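Local structure of rhamnogalacturonan endolyase YesW (Bacillus subtilis, 2ZUX) at residues F454-L467 with P501-V515. The protein cleaves the rhamnogalacturonan backbone of plant cell-wall pectin internally by elimination, releasing oligosaccharides with unsaturated galacturonic acid ends, and requires calcium or manganese. Residues are numbered along the deposited sequence; the frame is centred on the assembly and turned at random.
Sequences FGIWWDGDLLREQL and PTLQADLLGDWREEV. With CA (calcium ion), chain F; CA (calcium ion), chain E.
With CG of Glu513 set anti to its own carbonyl carbon (chi1 -58°) and the chain extended, the carboxylate reaches Trp457 and Arg464; Gln504, its CG anti to the backbone N (chi1 176°), extends to Gly455. Glu513 OE1 accepts two bonds: Trp457 N gives 2.9 Å to OE1 on its anti lone pair, while Arg464 NH2 makes a nearly straight salt bridge (3.0 Å to OE1, N-H...O 171°) on the syn side, tilted out of the carboxylate plane. Glu513 N also donates to Trp457 O at 2.9 Å, and Glu513 thereby clasps both polar backbone atoms of Trp457. Gln504 NE2 bonds Gly455 O at 2.8 Å, that oxygen lying close to the amide plane of Gln504; the other N-H of NE2 meets Glu513 OE2 from above the carboxylate plane, and Tyr547 also binds OE2. The Arg464 guanidinium lies between the Trp457 ring and Gly455 O, and its NH2 also bonds Pro562 O. Were Glu513 an alanine, Trp457 N and one N-H of Gln504 would probably lose their acceptor, and the buried Arg464 guanidinium its carboxylate. Gln504 OE1 is buried without a polar partner, 3.3 Å from Phe454 CD2 at the ring edge. Pro501 CD sits over one face of that ring, toward its rim, 4.2 Å from the centroid, a CH-pi contact, and Ile456 CD1 presses tightly on Val515 CG2 at 3.4 Å. Towards the loops, Trp457 CB meets Trp511 CZ3 at 3.6 Å; Arg512 NH2 donates to Asp459 O from above the carbonyl plane and to Ile532 O, while Asp510 grips the Arg512 guanidinium side-on, NE to OD1 and NH1 to OD2. The segments are neighbouring hairpins from separate sheets of the beta-propeller, each loop wrapping a seven-coordinate calcium, consistent with a structural role for the metals.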
loop_
_atom_site.group_PDB
_atom_site.type_symbol
_atom_site.label_atom_id
_atom_site.label_comp_id
_atom_site.label_asym_id
_atom_site.label_seq_id
_atom_site.Cartn_x
_atom_site.Cartn_y
_atom_site.Cartn_z
ATOM N N PHE A 454 -6.510 9.397 -3.494
ATOM C CA PHE A 454 -5.943 9.031 -2.196
ATOM C C PHE A 454 -6.375 10.038 -1.133
ATOM O O PHE A 454 -6.657 11.206 -1.425
ATOM C CB PHE A 454 -4.404 9.042 -2.253
ATOM C CG PHE A 454 -3.758 7.739 -2.709
ATOM C CD1 PHE A 454 -4.309 6.941 -3.718
ATOM C CD2 PHE A 454 -2.540 7.364 -2.160
ATOM C CE1 PHE A 454 -3.663 5.769 -4.135
ATOM C CE2 PHE A 454 -1.898 6.200 -2.560
ATOM C CZ PHE A 454 -2.461 5.402 -3.549
ATOM N N GLY A 455 -6.404 9.568 0.109
ATOM C CA GLY A 455 -6.423 10.430 1.281
ATOM C C GLY A 455 -5.070 10.292 1.947
ATOM O O GLY A 455 -4.478 9.207 1.925
ATOM N N ILE A 456 -4.574 11.406 2.493
ATOM C CA ILE A 456 -3.270 11.443 3.148
ATOM C C ILE A 456 -3.302 12.320 4.401
ATOM O O ILE A 456 -3.889 13.417 4.386
ATOM C CB ILE A 456 -2.173 11.954 2.178
ATOM C CG1 ILE A 456 -0.801 11.853 2.833
ATOM C CG2 ILE A 456 -2.483 13.382 1.689
ATOM C CD1 ILE A 456 0.345 12.192 1.916
ATOM N N TRP A 457 -2.676 11.852 5.483
ATOM C CA TRP A 457 -2.472 12.704 6.660
ATOM C C TRP A 457 -1.199 13.505 6.446
ATOM O O TRP A 457 -0.099 12.949 6.512
ATOM C CB TRP A 457 -2.405 11.882 7.955
ATOM C CG TRP A 457 -3.743 11.281 8.296
ATOM C CD1 TRP A 457 -4.872 11.967 8.666
ATOM C CD2 TRP A 457 -4.103 9.893 8.272
ATOM N NE1 TRP A 457 -5.916 11.086 8.867
ATOM C CE2 TRP A 457 -5.472 9.810 8.628
ATOM C CE3 TRP A 457 -3.406 8.706 7.975
ATOM C CZ2 TRP A 457 -6.153 8.591 8.704
ATOM C CZ3 TRP A 457 -4.091 7.491 8.054
ATOM C CH2 TRP A 457 -5.454 7.451 8.408
ATOM N N TRP A 458 -1.359 14.799 6.172
ATOM C CA TRP A 458 -0.233 15.653 5.786
ATOM C C TRP A 458 -0.003 16.854 6.692
ATOM O O TRP A 458 1.143 17.149 7.046
ATOM C CB TRP A 458 -0.400 16.127 4.338
ATOM C CG TRP A 458 0.751 16.935 3.855
ATOM C CD1 TRP A 458 0.774 18.281 3.633
ATOM C CD2 TRP A 458 2.065 16.455 3.548
ATOM N NE1 TRP A 458 2.018 18.665 3.184
ATOM C CE2 TRP A 458 2.831 17.564 3.131
ATOM C CE3 TRP A 458 2.666 15.189 3.569
ATOM C CZ2 TRP A 458 4.171 17.445 2.737
ATOM C CZ3 TRP A 458 4.003 15.077 3.184
ATOM C CH2 TRP A 458 4.734 16.200 2.775
ATOM N N ASP A 459 -1.068 17.573 7.037
ATOM C CA ASP A 459 -0.919 18.728 7.906
ATOM C C ASP A 459 -1.008 18.325 9.374
ATOM O O ASP A 459 -0.882 17.142 9.713
ATOM C CB ASP A 459 -1.881 19.864 7.518
ATOM C CG ASP A 459 -3.338 19.550 7.814
ATOM O OD1 ASP A 459 -3.636 18.603 8.585
ATOM O OD2 ASP A 459 -4.192 20.278 7.271
ATOM N N GLY A 460 -1.199 19.305 10.251
ATOM C CA GLY A 460 -1.158 19.033 11.677
ATOM C C GLY A 460 -2.461 18.599 12.315
ATOM O O GLY A 460 -2.457 18.172 13.467
ATOM N N ASP A 461 -3.573 18.701 11.592
ATOM C CA ASP A 461 -4.859 18.347 12.186
ATOM C C ASP A 461 -5.237 16.891 11.920
ATOM O O ASP A 461 -4.635 16.221 11.073
ATOM C CB ASP A 461 -5.972 19.340 11.806
ATOM C CG ASP A 461 -6.506 19.154 10.388
ATOM O OD1 ASP A 461 -6.343 18.066 9.779
ATOM O OD2 ASP A 461 -7.140 20.102 9.890
ATOM N N LEU A 462 -6.222 16.401 12.665
ATOM C CA LEU A 462 -6.630 15.005 12.598
ATOM C C LEU A 462 -7.536 14.691 11.408
ATOM O O LEU A 462 -7.807 13.519 11.147
ATOM C CB LEU A 462 -7.284 14.583 13.920
ATOM C CG LEU A 462 -6.373 14.604 15.157
ATOM C CD1 LEU A 462 -7.203 14.379 16.412
ATOM C CD2 LEU A 462 -5.270 13.550 15.053
ATOM N N LEU A 463 -7.975 15.714 10.681
ATOM C CA LEU A 463 -8.685 15.490 9.418
ATOM C C LEU A 463 -7.692 14.942 8.399
ATOM O O LEU A 463 -6.475 15.122 8.552
ATOM C CB LEU A 463 -9.326 16.784 8.910
ATOM C CG LEU A 463 -10.361 17.439 9.833
ATOM C CD1 LEU A 463 -10.834 18.745 9.225
ATOM C CD2 LEU A 463 -11.549 16.509 10.086
ATOM N N ARG A 464 -8.195 14.272 7.369
ATOM C CA ARG A 464 -7.323 13.739 6.340
ATOM C C ARG A 464 -7.370 14.616 5.106
ATOM O O ARG A 464 -8.445 15.068 4.682
ATOM C CB ARG A 464 -7.680 12.285 6.019
ATOM C CG ARG A 464 -6.513 11.498 5.449
ATOM C CD ARG A 464 -6.773 10.014 5.406
ATOM N NE ARG A 464 -5.537 9.273 5.144
ATOM C CZ ARG A 464 -5.489 7.982 4.820
ATOM N NH1 ARG A 464 -6.613 7.278 4.705
ATOM N NH2 ARG A 464 -4.316 7.389 4.615
ATOM N N GLU A 465 -6.192 14.858 4.538
ATOM C CA GLU A 465 -6.053 15.647 3.324
ATOM C C GLU A 465 -6.202 14.729 2.101
ATOM O O GLU A 465 -6.432 13.526 2.250
ATOM C CB GLU A 465 -4.717 16.400 3.344
ATOM C CG GLU A 465 -4.652 17.545 4.386
ATOM C CD GLU A 465 -4.743 17.075 5.841
ATOM O OE1 GLU A 465 -3.781 16.452 6.343
ATOM O OE2 GLU A 465 -5.774 17.351 6.513
ATOM N N GLN A 466 -6.114 15.295 0.904
ATOM C CA GLN A 466 -6.309 14.525 -0.324
ATOM C C GLN A 466 -5.039 14.539 -1.153
ATOM O O GLN A 466 -4.310 15.534 -1.166
ATOM C CB GLN A 466 -7.466 15.089 -1.153
ATOM C CG GLN A 466 -8.850 14.906 -0.525
ATOM C CD GLN A 466 -9.120 15.923 0.588
ATOM O OE1 GLN A 466 -8.967 17.128 0.385
ATOM N NE2 GLN A 466 -9.458 15.437 1.772
ATOM N N LEU A 467 -4.761 13.440 -1.844
ATOM C CA LEU A 467 -3.613 13.377 -2.745
ATOM C C LEU A 467 -4.060 12.879 -4.111
ATOM O O LEU A 467 -4.859 11.948 -4.224
ATOM C CB LEU A 467 -2.518 12.480 -2.159
ATOM C CG LEU A 467 -1.242 12.293 -2.993
ATOM C CD1 LEU A 467 -0.066 12.052 -2.074
ATOM C CD2 LEU A 467 -1.356 11.161 -4.014
ATOM N N PRO A 501 0.958 8.067 -6.620
ATOM C CA PRO A 501 2.349 8.246 -6.250
ATOM C C PRO A 501 3.062 6.897 -6.300
ATOM O O PRO A 501 2.415 5.849 -6.185
ATOM C CB PRO A 501 2.256 8.742 -4.807
ATOM C CG PRO A 501 1.021 8.091 -4.279
ATOM C CD PRO A 501 0.060 8.120 -5.448
ATOM N N THR A 502 4.376 6.912 -6.451
ATOM C CA THR A 502 5.139 5.681 -6.326
ATOM C C THR A 502 4.822 4.991 -4.993
ATOM O O THR A 502 4.647 3.772 -4.966
ATOM C CB THR A 502 6.647 5.943 -6.586
ATOM O OG1 THR A 502 6.856 5.954 -8.007
ATOM C CG2 THR A 502 7.541 4.879 -5.995
ATOM N N LEU A 503 4.686 5.760 -3.913
ATOM C CA LEU A 503 4.236 5.199 -2.639
ATOM C C LEU A 503 3.787 6.312 -1.724
ATOM O O LEU A 503 4.391 7.385 -1.723
ATOM C CB LEU A 503 5.351 4.395 -1.952
ATOM C CG LEU A 503 4.984 3.624 -0.672
ATOM C CD1 LEU A 503 3.935 2.546 -0.929
ATOM C CD2 LEU A 503 6.231 3.044 -0.027
ATOM N N GLN A 504 2.722 6.067 -0.967
ATOM C CA GLN A 504 2.359 6.917 0.165
ATOM C C GLN A 504 2.388 6.054 1.417
ATOM O O GLN A 504 1.726 5.018 1.466
ATOM C CB GLN A 504 0.968 7.509 -0.013
ATOM C CG GLN A 504 0.489 8.333 1.175
ATOM C CD GLN A 504 -0.955 8.747 1.010
ATOM O OE1 GLN A 504 -1.302 9.473 0.063
ATOM N NE2 GLN A 504 -1.817 8.263 1.906
ATOM N N ALA A 505 3.165 6.453 2.426
ATOM C CA ALA A 505 3.275 5.670 3.658
ATOM C C ALA A 505 3.952 6.499 4.722
ATOM O O ALA A 505 4.842 7.305 4.418
ATOM C CB ALA A 505 4.091 4.404 3.423
ATOM N N ASP A 506 3.566 6.276 5.973
ATOM C CA ASP A 506 4.354 6.808 7.092
ATOM C C ASP A 506 5.630 5.985 7.231
ATOM O O ASP A 506 5.662 4.982 7.956
ATOM C CB ASP A 506 3.565 6.774 8.396
ATOM C CG ASP A 506 4.396 7.201 9.586
ATOM O OD1 ASP A 506 5.418 7.905 9.392
ATOM O OD2 ASP A 506 4.025 6.835 10.711
ATOM N N LEU A 507 6.674 6.404 6.523
ATOM C CA LEU A 507 7.907 5.622 6.502
ATOM C C LEU A 507 9.055 6.221 7.309
ATOM O O LEU A 507 10.053 5.552 7.524
ATOM C CB LEU A 507 8.336 5.262 5.072
ATOM C CG LEU A 507 8.308 6.278 3.941
ATOM C CD1 LEU A 507 9.405 7.311 4.093
ATOM C CD2 LEU A 507 8.454 5.568 2.594
ATOM N N LEU A 508 8.912 7.471 7.738
ATOM C CA LEU A 508 9.884 8.097 8.645
ATOM C C LEU A 508 9.197 9.221 9.404
ATOM O O LEU A 508 8.077 9.600 9.078
ATOM C CB LEU A 508 11.124 8.608 7.905
ATOM C CG LEU A 508 10.965 9.444 6.648
ATOM C CD1 LEU A 508 10.700 10.901 6.976
ATOM C CD2 LEU A 508 12.225 9.313 5.773
ATOM N N GLY A 509 9.852 9.736 10.436
ATOM C CA GLY A 509 9.300 10.851 11.190
ATOM C C GLY A 509 8.066 10.466 11.982
ATOM O O GLY A 509 7.864 9.288 12.298
ATOM N N ASP A 510 7.247 11.470 12.287
ATOM C CA ASP A 510 6.032 11.256 13.069
ATOM C C ASP A 510 4.897 10.690 12.223
ATOM O O ASP A 510 5.102 10.291 11.076
ATOM C CB ASP A 510 5.622 12.529 13.839
ATOM C CG ASP A 510 5.077 13.644 12.943
ATOM O OD1 ASP A 510 4.718 13.406 11.763
ATOM O OD2 ASP A 510 4.957 14.778 13.459
ATOM N N TRP A 511 3.702 10.662 12.795
ATOM C CA TRP A 511 2.586 9.904 12.238
ATOM C C TRP A 511 2.084 10.355 10.871
ATOM O O TRP A 511 1.359 9.599 10.218
ATOM C CB TRP A 511 1.426 9.872 13.234
ATOM C CG TRP A 511 0.821 11.213 13.517
ATOM C CD1 TRP A 511 1.261 12.130 14.428
ATOM C CD2 TRP A 511 -0.346 11.784 12.903
ATOM N NE1 TRP A 511 0.445 13.242 14.413
ATOM C CE2 TRP A 511 -0.542 13.062 13.481
ATOM C CE3 TRP A 511 -1.239 11.348 11.910
ATOM C CZ2 TRP A 511 -1.602 13.900 13.111
ATOM C CZ3 TRP A 511 -2.295 12.187 11.548
ATOM C CH2 TRP A 511 -2.462 13.447 12.145
ATOM N N ARG A 512 2.444 11.556 10.420
ATOM C CA ARG A 512 1.994 11.967 9.095
ATOM C C ARG A 512 2.631 11.087 8.021
ATOM O O ARG A 512 3.693 10.496 8.229
ATOM C CB ARG A 512 2.253 13.450 8.838
ATOM C CG ARG A 512 1.149 14.378 9.367
ATOM C CD ARG A 512 1.196 14.574 10.886
ATOM N NE ARG A 512 2.457 15.147 11.367
ATOM C CZ ARG A 512 2.769 16.439 11.312
ATOM N NH1 ARG A 512 3.936 16.848 11.785
ATOM N NH2 ARG A 512 1.928 17.320 10.785
ATOM N N GLU A 513 1.963 10.982 6.878
ATOM C CA GLU A 513 2.420 10.112 5.812
ATOM C C GLU A 513 3.388 10.821 4.872
ATOM O O GLU A 513 3.174 11.964 4.509
ATOM C CB GLU A 513 1.210 9.596 5.043
ATOM C CG GLU A 513 0.227 8.845 5.917
ATOM C CD GLU A 513 -0.977 8.361 5.148
ATOM O OE1 GLU A 513 -1.963 9.122 5.080
ATOM O OE2 GLU A 513 -0.913 7.237 4.597
ATOM N N GLU A 514 4.451 10.117 4.496
ATOM C CA GLU A 514 5.378 10.593 3.471
ATOM C C GLU A 514 4.834 10.236 2.098
ATOM O O GLU A 514 3.997 9.328 1.955
ATOM C CB GLU A 514 6.753 9.952 3.647
ATOM C CG GLU A 514 7.582 10.507 4.800
ATOM C CD GLU A 514 6.911 10.356 6.163
ATOM O OE1 GLU A 514 6.573 9.212 6.555
ATOM O OE2 GLU A 514 6.711 11.389 6.848
ATOM N N VAL A 515 5.300 10.963 1.088
ATOM C CA VAL A 515 4.979 10.636 -0.296
ATOM C C VAL A 515 6.270 10.406 -1.053
ATOM O O VAL A 515 7.215 11.191 -0.943
ATOM C CB VAL A 515 4.201 11.748 -1.005
ATOM C CG1 VAL A 515 3.686 11.248 -2.348
ATOM C CG2 VAL A 515 3.052 12.230 -0.155
HETATM CA CA CA F . -4.812 16.668 8.656
HETATM CA CA CA E . 5.883 10.201 8.866
HETATM O O HOH W 1 -2.855 15.243 9.099
HETATM O O HOH W 2 6.001 12.542 9.552
#